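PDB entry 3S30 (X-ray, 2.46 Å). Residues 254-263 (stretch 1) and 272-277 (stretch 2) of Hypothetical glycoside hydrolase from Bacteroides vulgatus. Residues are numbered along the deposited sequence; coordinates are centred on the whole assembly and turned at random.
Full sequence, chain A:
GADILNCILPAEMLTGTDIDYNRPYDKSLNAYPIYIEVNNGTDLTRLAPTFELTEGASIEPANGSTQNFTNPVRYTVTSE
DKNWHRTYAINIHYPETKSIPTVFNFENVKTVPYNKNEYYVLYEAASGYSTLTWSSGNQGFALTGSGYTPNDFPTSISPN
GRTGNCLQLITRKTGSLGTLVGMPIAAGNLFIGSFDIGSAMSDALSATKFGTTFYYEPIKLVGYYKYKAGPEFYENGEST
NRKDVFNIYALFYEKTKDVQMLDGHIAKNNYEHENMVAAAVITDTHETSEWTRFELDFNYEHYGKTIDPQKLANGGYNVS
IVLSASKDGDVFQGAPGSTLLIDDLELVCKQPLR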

ATOM      1  N   GLU A 254      -7.173  -9.417 -14.377  1.00 67.13           N
ATOM      2  CA  GLU A 254      -7.055  -9.467 -15.814  1.00 70.20           C
ATOM      3  C   GLU A 254      -7.352  -8.075 -16.353  1.00 70.95           C
ATOM      4  O   GLU A 254      -8.382  -7.498 -16.032  1.00 71.09           O
ATOM      5  CB  GLU A 254      -8.044 -10.491 -16.353  1.00 72.05           C
ATOM      6  CG  GLU A 254      -7.946 -10.757 -17.826  1.00 78.39           C
ATOM      7  CD  GLU A 254      -8.888 -11.863 -18.280  1.00 82.79           C
ATOM      8  OE1 GLU A 254      -9.108 -12.828 -17.501  1.00 80.18           O
ATOM      9  OE2 GLU A 254      -9.395 -11.764 -19.418  1.00 79.86           O
ATOM     10  N   LYS A 255      -6.444  -7.529 -17.156  1.00 71.98           N
ATOM     11  CA  LYS A 255      -6.672  -6.229 -17.788  1.00 73.24           C
ATOM     12  C   LYS A 255      -7.646  -6.350 -18.948  1.00 76.96           C
ATOM     13  O   LYS A 255      -7.759  -7.412 -19.569  1.00 79.01           O
ATOM     14  CB  LYS A 255      -5.352  -5.614 -18.265  1.00 72.57           C
ATOM     15  CG  LYS A 255      -4.509  -5.044 -17.122  1.00 68.48           C
ATOM     16  CD  LYS A 255      -3.219  -4.431 -17.606  1.00 65.93           C
ATOM     17  CE  LYS A 255      -2.166  -5.486 -17.920  1.00 65.32           C
ATOM     18  NZ  LYS A 255      -0.789  -4.917 -17.958  1.00 63.30           N
ATOM     19  N   THR A 256      -8.373  -5.266 -19.207  1.00 79.15           N
ATOM     20  CA  THR A 256      -9.149  -5.103 -20.451  1.00 82.62           C
ATOM     21  C   THR A 256      -8.910  -3.697 -20.996  1.00 85.28           C
ATOM     22  O   THR A 256      -8.361  -2.838 -20.298  1.00 83.39           O
ATOM     23  CB  THR A 256     -10.661  -5.312 -20.233  1.00 83.77           C
ATOM     24  OG1 THR A 256     -11.095  -4.566 -19.090  1.00 78.32           O
ATOM     25  CG2 THR A 256     -10.988  -6.793 -20.041  1.00 80.23           C
ATOM     26  N   LYS A 257      -9.331  -3.453 -22.235  1.00 91.09           N
ATOM     27  CA  LYS A 257      -9.025  -2.184 -22.902  1.00 94.03           C
ATOM     28  C   LYS A 257      -9.336  -0.965 -22.024  1.00 92.29           C
ATOM     29  O   LYS A 257      -8.487  -0.090 -21.861  1.00 91.89           O
ATOM     30  CB  LYS A 257      -9.755  -2.058 -24.241  1.00 99.25           C
ATOM     31  CG  LYS A 257      -8.960  -1.250 -25.275  1.00105.53           C
ATOM     32  CD  LYS A 257      -9.853  -0.460 -26.218  1.00113.52           C
ATOM     33  CE  LYS A 257      -9.035   0.531 -27.032  1.00117.89           C
ATOM     34  NZ  LYS A 257      -9.894   1.502 -27.766  1.00124.06           N
ATOM     35  N   ASP A 258     -10.537  -0.929 -21.447  1.00 91.85           N
ATOM     36  CA  ASP A 258     -10.962   0.199 -20.607  1.00 90.80           C
ATOM     37  C   ASP A 258     -10.761  -0.019 -19.096  1.00 86.01           C
ATOM     38  O   ASP A 258     -11.220   0.791 -18.290  1.00 84.73           O
ATOM     39  CB  ASP A 258     -12.424   0.567 -20.922  1.00 94.12           C
ATOM     40  CG  ASP A 258     -12.558   1.398 -22.200  1.00 99.81           C
ATOM     41  OD1 ASP A 258     -11.679   2.257 -22.459  1.00 94.56           O
ATOM     42  OD2 ASP A 258     -13.547   1.197 -22.944  1.00103.98           O
ATOM     43  N   VAL A 259     -10.064  -1.093 -18.720  1.00 83.08           N
ATOM     44  CA  VAL A 259      -9.716  -1.368 -17.321  1.00 78.70           C
ATOM     45  C   VAL A 259      -8.246  -1.775 -17.231  1.00 75.81           C
ATOM     46  O   VAL A 259      -7.905  -2.955 -17.302  1.00 76.23           O
ATOM     47  CB  VAL A 259     -10.620  -2.464 -16.723  1.00 78.91           C
ATOM     48  CG1 VAL A 259     -10.125  -2.897 -15.349  1.00 74.34           C
ATOM     49  CG2 VAL A 259     -12.079  -1.977 -16.661  1.00 78.51           C
ATOM     50  N   GLN A 260      -7.380  -0.774 -17.098  1.00 73.80           N
ATOM     51  CA  GLN A 260      -5.935  -0.973 -17.059  1.00 71.25           C
ATOM     52  C   GLN A 260      -5.395  -0.956 -15.631  1.00 68.27           C
ATOM     53  O   GLN A 260      -4.316  -1.489 -15.372  1.00 66.24           O
ATOM     54  CB  GLN A 260      -5.237   0.117 -17.879  1.00 72.26           C
ATOM     55  CG  GLN A 260      -5.395  -0.039 -19.384  1.00 78.16           C
ATOM     56  CD  GLN A 260      -4.518  -1.142 -19.949  1.00 79.54           C
ATOM     57  OE1 GLN A 260      -3.293  -1.073 -19.860  1.00 79.29           O
ATOM     58  NE2 GLN A 260      -5.142  -2.168 -20.528  1.00 73.55           N
HETATM   59  N   MSE A 261      -6.134  -0.314 -14.722  1.00 67.12           N
HETATM   60  CA  MSE A 261      -5.765  -0.227 -13.320  1.00 63.88           C
HETATM   61  C   MSE A 261      -7.015  -0.317 -12.446  1.00 63.20           C
HETATM   62  O   MSE A 261      -8.099   0.074 -12.868  1.00 65.07           O
HETATM   63  CB  MSE A 261      -5.047   1.098 -13.044  1.00 63.70           C
HETATM   64  CG  MSE A 261      -3.735   1.302 -13.808  1.00 61.44           C
HETATM   65 SE   MSE A 261      -2.296   0.159 -13.185  0.75 53.99          SE
HETATM   66  CE  MSE A 261      -1.794   1.126 -11.531  1.00 51.96           C
ATOM     67  N   LEU A 262      -6.859  -0.857 -11.240  1.00 61.37           N
ATOM     68  CA  LEU A 262      -7.875  -0.727 -10.200  1.00 61.45           C
ATOM     69  C   LEU A 262      -7.430   0.393  -9.267  1.00 59.39           C
ATOM     70  O   LEU A 262      -6.343   0.953  -9.442  1.00 57.37           O
ATOM     71  CB  LEU A 262      -8.063  -2.035  -9.424  1.00 60.34           C
ATOM     72  CG  LEU A 262      -8.459  -3.263 -10.254  1.00 62.63           C
ATOM     73  CD1 LEU A 262      -8.631  -4.478  -9.335  1.00 56.58           C
ATOM     74  CD2 LEU A 262      -9.738  -3.011 -11.088  1.00 60.48           C
ATOM     75  N   ASP A 263      -8.277   0.731  -8.299  1.00 58.48           N
ATOM     76  CA  ASP A 263      -7.954   1.776  -7.333  1.00 57.11           C
ATOM     77  C   ASP A 263      -8.508   1.449  -5.933  1.00 56.46           C
ATOM     78  O   ASP A 263      -8.856   0.293  -5.653  1.00 56.29           O
ATOM     79  CB  ASP A 263      -8.394   3.152  -7.859  1.00 57.03           C
ATOM     80  CG  ASP A 263      -9.911   3.277  -8.039  1.00 62.90           C
ATOM     81  OD1 ASP A 263     -10.674   2.481  -7.446  1.00 59.80           O
ATOM     82  OD2 ASP A 263     -10.342   4.197  -8.781  1.00 65.52           O
ATOM     83  N   GLU A 272     -14.329  -6.985  -4.652  1.00 70.66           N
ATOM     84  CA  GLU A 272     -15.089  -7.406  -5.846  1.00 73.86           C
ATOM     85  C   GLU A 272     -14.889  -6.449  -7.022  1.00 74.48           C
ATOM     86  O   GLU A 272     -14.937  -5.222  -6.861  1.00 74.75           O
ATOM     87  CB  GLU A 272     -16.600  -7.487  -5.572  1.00 75.20           C
ATOM     88  CG  GLU A 272     -17.025  -8.497  -4.518  1.00 77.59           C
ATOM     89  CD  GLU A 272     -16.769  -9.944  -4.912  1.00 77.19           C
ATOM     90  OE1 GLU A 272     -16.517 -10.216  -6.104  1.00 76.24           O
ATOM     91  OE2 GLU A 272     -16.813 -10.811  -4.012  1.00 73.48           O
ATOM     92  N   HIS A 273     -14.686  -7.030  -8.201  1.00 74.86           N
ATOM     93  CA  HIS A 273     -14.563  -6.283  -9.454  1.00 74.43           C
ATOM     94  C   HIS A 273     -14.658  -7.297 -10.578  1.00 76.50           C
ATOM     95  O   HIS A 273     -14.279  -8.448 -10.405  1.00 78.67           O
ATOM     96  CB  HIS A 273     -13.226  -5.525  -9.532  1.00 70.51           C
ATOM     97  CG  HIS A 273     -13.239  -4.380 -10.495  1.00 65.88           C
ATOM     98  ND1 HIS A 273     -13.067  -4.547 -11.854  1.00 69.10           N
ATOM     99  CD2 HIS A 273     -13.425  -3.055 -10.301  1.00 64.30           C
ATOM    100  CE1 HIS A 273     -13.145  -3.372 -12.454  1.00 68.17           C
ATOM    101  NE2 HIS A 273     -13.363  -2.449 -11.533  1.00 66.75           N
ATOM    102  N   GLU A 274     -15.165  -6.886 -11.728  1.00 79.74           N
ATOM    103  CA  GLU A 274     -15.389  -7.828 -12.834  1.00 81.68           C
ATOM    104  C   GLU A 274     -14.065  -8.330 -13.447  1.00 79.05           C
ATOM    105  O   GLU A 274     -14.029  -9.386 -14.064  1.00 78.23           O
ATOM    106  CB  GLU A 274     -16.298  -7.188 -13.890  1.00 84.99           C
ATOM    107  CG  GLU A 274     -17.157  -8.179 -14.690  1.00 91.46           C
ATOM    108  CD  GLU A 274     -18.454  -7.560 -15.230  1.00 99.61           C
ATOM    109  OE1 GLU A 274     -18.686  -6.347 -15.014  1.00 94.25           O
ATOM    110  OE2 GLU A 274     -19.250  -8.298 -15.866  1.00103.80           O
ATOM    111  N   ASN A 275     -12.974  -7.593 -13.236  1.00 76.79           N
ATOM    112  CA  ASN A 275     -11.656  -8.001 -13.734  1.00 74.96           C
ATOM    113  C   ASN A 275     -10.852  -8.827 -12.740  1.00 72.16           C
ATOM    114  O   ASN A 275      -9.836  -9.426 -13.117  1.00 70.83           O
ATOM    115  CB  ASN A 275     -10.851  -6.779 -14.176  1.00 74.33           C
ATOM    116  CG  ASN A 275     -11.446  -6.109 -15.401  1.00 77.84           C
ATOM    117  OD1 ASN A 275     -12.566  -5.600 -15.353  1.00 84.31           O
ATOM    118  ND2 ASN A 275     -10.715  -6.127 -16.512  1.00 72.59           N
HETATM  119  N   MSE A 276     -11.327  -8.879 -11.493  1.00 69.93           N
HETATM  120  CA  MSE A 276     -10.636  -9.577 -10.411  1.00 68.66           C
HETATM  121  C   MSE A 276     -10.514 -11.092 -10.626  1.00 69.62           C
HETATM  122  O   MSE A 276     -11.482 -11.756 -10.988  1.00 72.73           O
HETATM  123  CB  MSE A 276     -11.322  -9.285  -9.062  1.00 67.97           C
HETATM  124  CG  MSE A 276     -10.859  -7.980  -8.382  1.00 65.66           C
HETATM  125 SE   MSE A 276      -8.997  -8.021  -7.798  0.75 57.73          SE
HETATM  126  CE  MSE A 276      -9.040  -9.690  -6.803  1.00 65.95           C
ATOM    127  N   VAL A 277      -9.315 -11.627 -10.386  1.00 68.77           N
ATOM    128  CA  VAL A 277      -9.039 -13.063 -10.547  1.00 69.61           C
ATOM    129  C   VAL A 277      -8.687 -13.721  -9.202  1.00 68.76           C
ATOM    130  O   VAL A 277      -9.255 -14.753  -8.847  1.00 70.63           O
ATOM    131  CB  VAL A 277      -7.916 -13.306 -11.577  1.00 70.21           C
ATOM    132  CG1 VAL A 277      -7.678 -14.797 -11.783  1.00 70.39           C
ATOM    133  CG2 VAL A 277      -8.256 -12.633 -12.912  1.00 67.66           C
TER

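The two stretches meet in a small, mixed contact, burying 359 Å² in all, in which the side chain and backbone of Asn275 supply the hydrogen bonds and a patch around Leu262 and His273 supplies much of the apolar packing.

Asn275 has the largest area covered by the other stretch, and its CA lies 5.3 Å from the CA of Glu254. Its backbone accepts a nearly linear hydrogen bond, Glu254 N to Asn275 O at 2.9 Å (172°), while its amide group returns one to the same residue, Asn275 ND2 to Glu254 O at 2.7 Å. Both backbone polar atoms of Glu254 are therefore paired with a single residue. The second hydrogen bond from this amide runs from Asn275 ND2 to Thr256 OG1 at 3.0 Å, so this one nitrogen bridges a backbone carbonyl and a hydroxyl two residues further on.

Turns on both sides frame this arrangement. Thr256 opens a type I turn ending at Val259, closed by hydrogen bonds from Val259 N to Thr256 O (2.9 Å) and from Thr256 N to Val259 O (3.0 Å). Asn275 lies within a second type I turn, from His273 to Met276, where a weak bond from Asn275 N to His273 ND1 (3.3 Å) ties the imidazole to the backbone.

The imidazole in turn takes part in the apolar packing. Leu262 CD2 sits 3.6 Å from the centroid of the His273 ring and only 3° off its normal, a CH-pi contact squarely over one face. The other methyl of Leu262 reaches the selenomethionine Met276, with CD1 3.9 Å from SE, although the CA-to-CB bond of Met276 points away from stretch 1. Val259 CG1 packs 3.5 Å from Asn275 CG, placing a methyl beside the carboxamide. Near Glu254, Val277 CG2 approaches the Glu254 CB at 4.1 Å.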